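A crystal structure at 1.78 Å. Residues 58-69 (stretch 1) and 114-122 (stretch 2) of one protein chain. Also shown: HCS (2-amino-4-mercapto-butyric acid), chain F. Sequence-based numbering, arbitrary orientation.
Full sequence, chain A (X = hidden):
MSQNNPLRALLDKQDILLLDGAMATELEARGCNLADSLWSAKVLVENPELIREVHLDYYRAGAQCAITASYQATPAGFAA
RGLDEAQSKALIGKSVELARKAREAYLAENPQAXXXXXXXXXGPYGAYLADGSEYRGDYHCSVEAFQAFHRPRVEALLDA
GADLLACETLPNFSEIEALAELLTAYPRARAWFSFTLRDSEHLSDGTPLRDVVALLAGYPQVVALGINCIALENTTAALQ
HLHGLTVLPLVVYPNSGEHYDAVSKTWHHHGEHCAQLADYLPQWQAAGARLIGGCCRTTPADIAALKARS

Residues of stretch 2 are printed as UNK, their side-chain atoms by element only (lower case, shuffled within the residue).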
# COMPACT_ATOMS: atom_id res chain seq x y z
N TYR A 58 10.03 3.35 -10.98
CA TYR A 58 9.25 4.30 -10.20
C TYR A 58 10.14 5.25 -9.40
O TYR A 58 9.83 6.43 -9.28
CB TYR A 58 8.28 3.56 -9.27
CG TYR A 58 6.98 3.18 -9.95
CD1 TYR A 58 6.09 4.17 -10.38
CD2 TYR A 58 6.63 1.84 -10.16
CE1 TYR A 58 4.91 3.85 -11.00
CE2 TYR A 58 5.43 1.51 -10.80
CZ TYR A 58 4.58 2.53 -11.22
OH TYR A 58 3.38 2.27 -11.84
N TYR A 59 11.24 4.75 -8.83
CA TYR A 59 12.15 5.66 -8.13
C TYR A 59 12.71 6.71 -9.11
O TYR A 59 12.88 7.86 -8.75
CB TYR A 59 13.31 4.90 -7.47
CG TYR A 59 13.00 4.16 -6.16
CD1 TYR A 59 12.36 4.79 -5.09
CD2 TYR A 59 13.41 2.84 -5.99
CE1 TYR A 59 12.12 4.11 -3.89
CE2 TYR A 59 13.18 2.16 -4.79
CZ TYR A 59 12.52 2.80 -3.75
OH TYR A 59 12.29 2.14 -2.57
N ARG A 60 12.97 6.30 -10.35
CA ARG A 60 13.44 7.22 -11.38
C ARG A 60 12.39 8.27 -11.71
O ARG A 60 12.72 9.43 -11.95
CB ARG A 60 13.82 6.47 -12.66
CG ARG A 60 15.12 5.72 -12.57
CD ARG A 60 15.45 5.03 -13.89
NE ARG A 60 16.82 4.56 -13.90
CZ ARG A 60 17.25 3.49 -14.57
NH1 ARG A 60 16.39 2.78 -15.28
NH2 ARG A 60 18.52 3.14 -14.52
N ALA A 61 11.12 7.87 -11.69
CA ALA A 61 10.02 8.77 -12.01
C ALA A 61 9.76 9.78 -10.88
O ALA A 61 9.03 10.75 -11.06
CB ALA A 61 8.76 7.98 -12.30
N GLY A 62 10.35 9.53 -9.71
CA GLY A 62 10.22 10.46 -8.60
C GLY A 62 9.62 9.87 -7.34
O GLY A 62 9.53 10.58 -6.33
N ALA A 63 9.22 8.60 -7.37
CA ALA A 63 8.68 7.95 -6.18
C ALA A 63 9.71 7.96 -5.06
O ALA A 63 10.89 7.72 -5.29
CB ALA A 63 8.25 6.51 -6.48
N GLN A 64 9.27 8.24 -3.83
CA GLN A 64 10.16 8.17 -2.69
C GLN A 64 9.82 7.00 -1.79
O GLN A 64 10.48 6.76 -0.78
CB GLN A 64 10.12 9.49 -1.92
CG GLN A 64 10.54 10.66 -2.80
CD GLN A 64 10.02 11.99 -2.31
OE1 GLN A 64 8.86 12.34 -2.55
NE2 GLN A 64 10.87 12.73 -1.63
N CYS A 65 8.77 6.26 -2.18
CA CYS A 65 8.38 5.04 -1.47
C CYS A 65 7.90 3.99 -2.46
O CYS A 65 6.97 4.23 -3.23
CB CYS A 65 7.28 5.34 -0.45
SG CYS A 65 6.87 3.92 0.62
N ALA A 66 8.53 2.81 -2.43
CA ALA A 66 8.05 1.68 -3.20
C ALA A 66 7.10 0.82 -2.38
O ALA A 66 7.32 0.61 -1.19
CB ALA A 66 9.23 0.81 -3.69
N ILE A 67 6.03 0.33 -3.00
CA ILE A 67 5.14 -0.60 -2.31
C ILE A 67 5.38 -2.00 -2.87
O ILE A 67 5.28 -2.21 -4.06
CB ILE A 67 3.66 -0.21 -2.48
CG1 ILE A 67 3.45 1.20 -1.91
CG2 ILE A 67 2.75 -1.22 -1.77
CD1 ILE A 67 2.04 1.78 -2.12
N THR A 68 5.69 -2.95 -1.99
CA THR A 68 6.11 -4.29 -2.43
C THR A 68 4.98 -5.07 -3.10
O THR A 68 3.80 -4.76 -2.92
CB THR A 68 6.67 -5.12 -1.27
OG1 THR A 68 5.66 -5.28 -0.25
CG2 THR A 68 7.89 -4.43 -0.66
N ALA A 69 5.36 -6.09 -3.87
CA ALA A 69 4.37 -6.90 -4.59
C ALA A 69 3.77 -8.00 -3.72
O ALA A 69 3.73 -9.16 -4.13
CB ALA A 69 5.03 -7.51 -5.83
N UNK A 114 17.81 11.72 -1.89
CA UNK A 114 17.19 11.90 -0.59
C UNK A 114 16.77 10.57 -0.01
O UNK A 114 17.09 9.52 -0.56
N UNK A 115 16.05 10.60 1.10
CA UNK A 115 15.61 9.36 1.73
C UNK A 115 14.58 8.64 0.87
O UNK A 115 13.64 9.26 0.37
o UNK A 115 15.99 10.29 3.93
c UNK A 115 14.60 8.31 3.79
c UNK A 115 15.01 9.63 3.12
N UNK A 116 14.78 7.34 0.67
CA UNK A 116 13.83 6.51 -0.07
C UNK A 116 13.33 5.38 0.84
O UNK A 116 14.10 4.80 1.60
c UNK A 116 15.04 6.90 -2.38
c UNK A 116 14.47 5.93 -1.34
c UNK A 116 15.58 6.14 -3.58
c UNK A 116 14.00 7.93 -2.82
N UNK A 117 12.04 5.08 0.75
CA UNK A 117 11.42 4.10 1.62
C UNK A 117 10.95 2.86 0.85
O UNK A 117 10.76 2.90 -0.38
c UNK A 117 10.60 5.91 3.27
c UNK A 117 10.25 4.72 2.37
c UNK A 117 11.56 5.48 4.37
c UNK A 117 9.34 6.52 3.85
N UNK A 118 10.78 1.76 1.59
CA UNK A 118 10.11 0.57 1.08
C UNK A 118 8.94 0.23 2.01
O UNK A 118 9.12 0.03 3.21
c UNK A 118 12.23 -0.35 0.05
c UNK A 118 11.07 -0.64 1.00
c UNK A 118 10.32 -1.91 0.56
N UNK A 119 7.73 0.19 1.46
CA UNK A 119 6.57 -0.15 2.27
C UNK A 119 6.10 -1.54 1.91
O UNK A 119 5.89 -1.84 0.73
c UNK A 119 5.46 0.86 2.07
N UNK A 120 5.90 -2.40 2.91
CA UNK A 120 5.41 -3.75 2.66
C UNK A 120 3.90 -3.76 2.49
O UNK A 120 3.16 -3.36 3.39
N UNK A 121 3.43 -4.21 1.33
CA UNK A 121 2.00 -4.23 1.06
C UNK A 121 1.27 -5.31 1.87
O UNK A 121 1.61 -6.50 1.81
o UNK A 121 0.33 -4.67 -0.57
c UNK A 121 1.72 -4.46 -0.41
N UNK A 122 0.25 -4.86 2.60
CA UNK A 122 -0.66 -5.73 3.33
C UNK A 122 -2.07 -5.55 2.80
O UNK A 122 -2.73 -4.54 3.09
c UNK A 122 -1.77 -6.14 5.58
c UNK A 122 -0.62 -5.44 4.84
c UNK A 122 0.73 -5.86 5.41
N HCS F . -1.41 -4.27 -5.02
CA HCS F . -1.63 -2.84 -5.00
CB HCS F . -3.01 -2.55 -4.43
CG HCS F . -4.10 -3.17 -5.29
SD HCS F . -5.72 -2.52 -4.78
C HCS F . -0.58 -2.19 -4.14
OXT HCS F . 0.26 -2.92 -3.58
O HCS F . -0.60 -0.95 -4.03
O HOH W 1 13.45 11.66 -1.14

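Position 114 has no side-chain atoms. Its phi of 84° and psi of -172° would jam a CB against the preceding carbonyl O. It is Gly114, and it makes no contact with stretch 1.

Position 115 has three side-chain atoms: one carbon carrying an oxygen and a carbon. This is Thr115. Its side chain does not touch stretch 1. Its backbone O accepts a hydrogen bond from water 1 (2.8 Å), and that water accepts one from Gln64 NE2 (2.8 Å).

Position 116 has four carbons, forked at the second. One fork tip lies over a face of the Tyr59 ring, 4.1 Å from its centroid and 22° off the normal, a CH-pi contact. Four carbons forked at the second make Leu116. The tip over the ring is Leu116 CD1, 3.8 Å from Tyr59 CD1.

Position 117 again has four carbons forked at the second. Its CB lies 3.9 Å from Cys65 SG. It is Leu117. Leu117 N donates to Gln64 O (2.8 Å). Leu117 O accepts from Ala66 N (3.0 Å) and from Tyr59 OH (2.8 Å), so one carbonyl serves both strand and helix.

Position 118 has three carbons, branched at CB. One branch is 3.6 Å from Tyr59 OH and the other 3.7 Å from Thr68 CG2. It is Val118; the first branch is CG2, the second CG1.

Position 119 has a single carbon, CB, 3.7 Å from Cys65 SG. It is Ala119. Ala119 N donates to Ala66 O (2.7 Å), and Ala119 O accepts from Thr68 N (2.9 Å).

Position 120 has no side-chain atoms, so it is Gly120. Its CA lies 3.3 Å from Thr68 OG1.

Position 121 has one carbon followed by one oxygen. The carbon is 3.7 Å from Ile67 CG2. It is Ser121. Ser121 OG and Ile67 CG2 each come within 3.5 Å of OXT of the bound HCS.

Position 122 has three carbons, branched at CB, and points away from stretch 1. It is Val122, and it makes no contact there.

The contact is a parallel strand pairing. Cys65, Ala66 and Ile67 pair with Leu117, Val118 and Ala119, and the strand axes cross at -25°. Four backbone hydrogen bonds join the strands, with donors alternating between them. Cys65, Ile67, Leu117 and Ala119 share one sheet face; Ala66 and Val118 lie on the other. Tyr59 ties the helix to the strand through its hydroxyl, while its ring packs on Leu116. In all, 583 Å² is buried between the stretches.

Stretch 2, residues 114-122: GTLLVAGSV
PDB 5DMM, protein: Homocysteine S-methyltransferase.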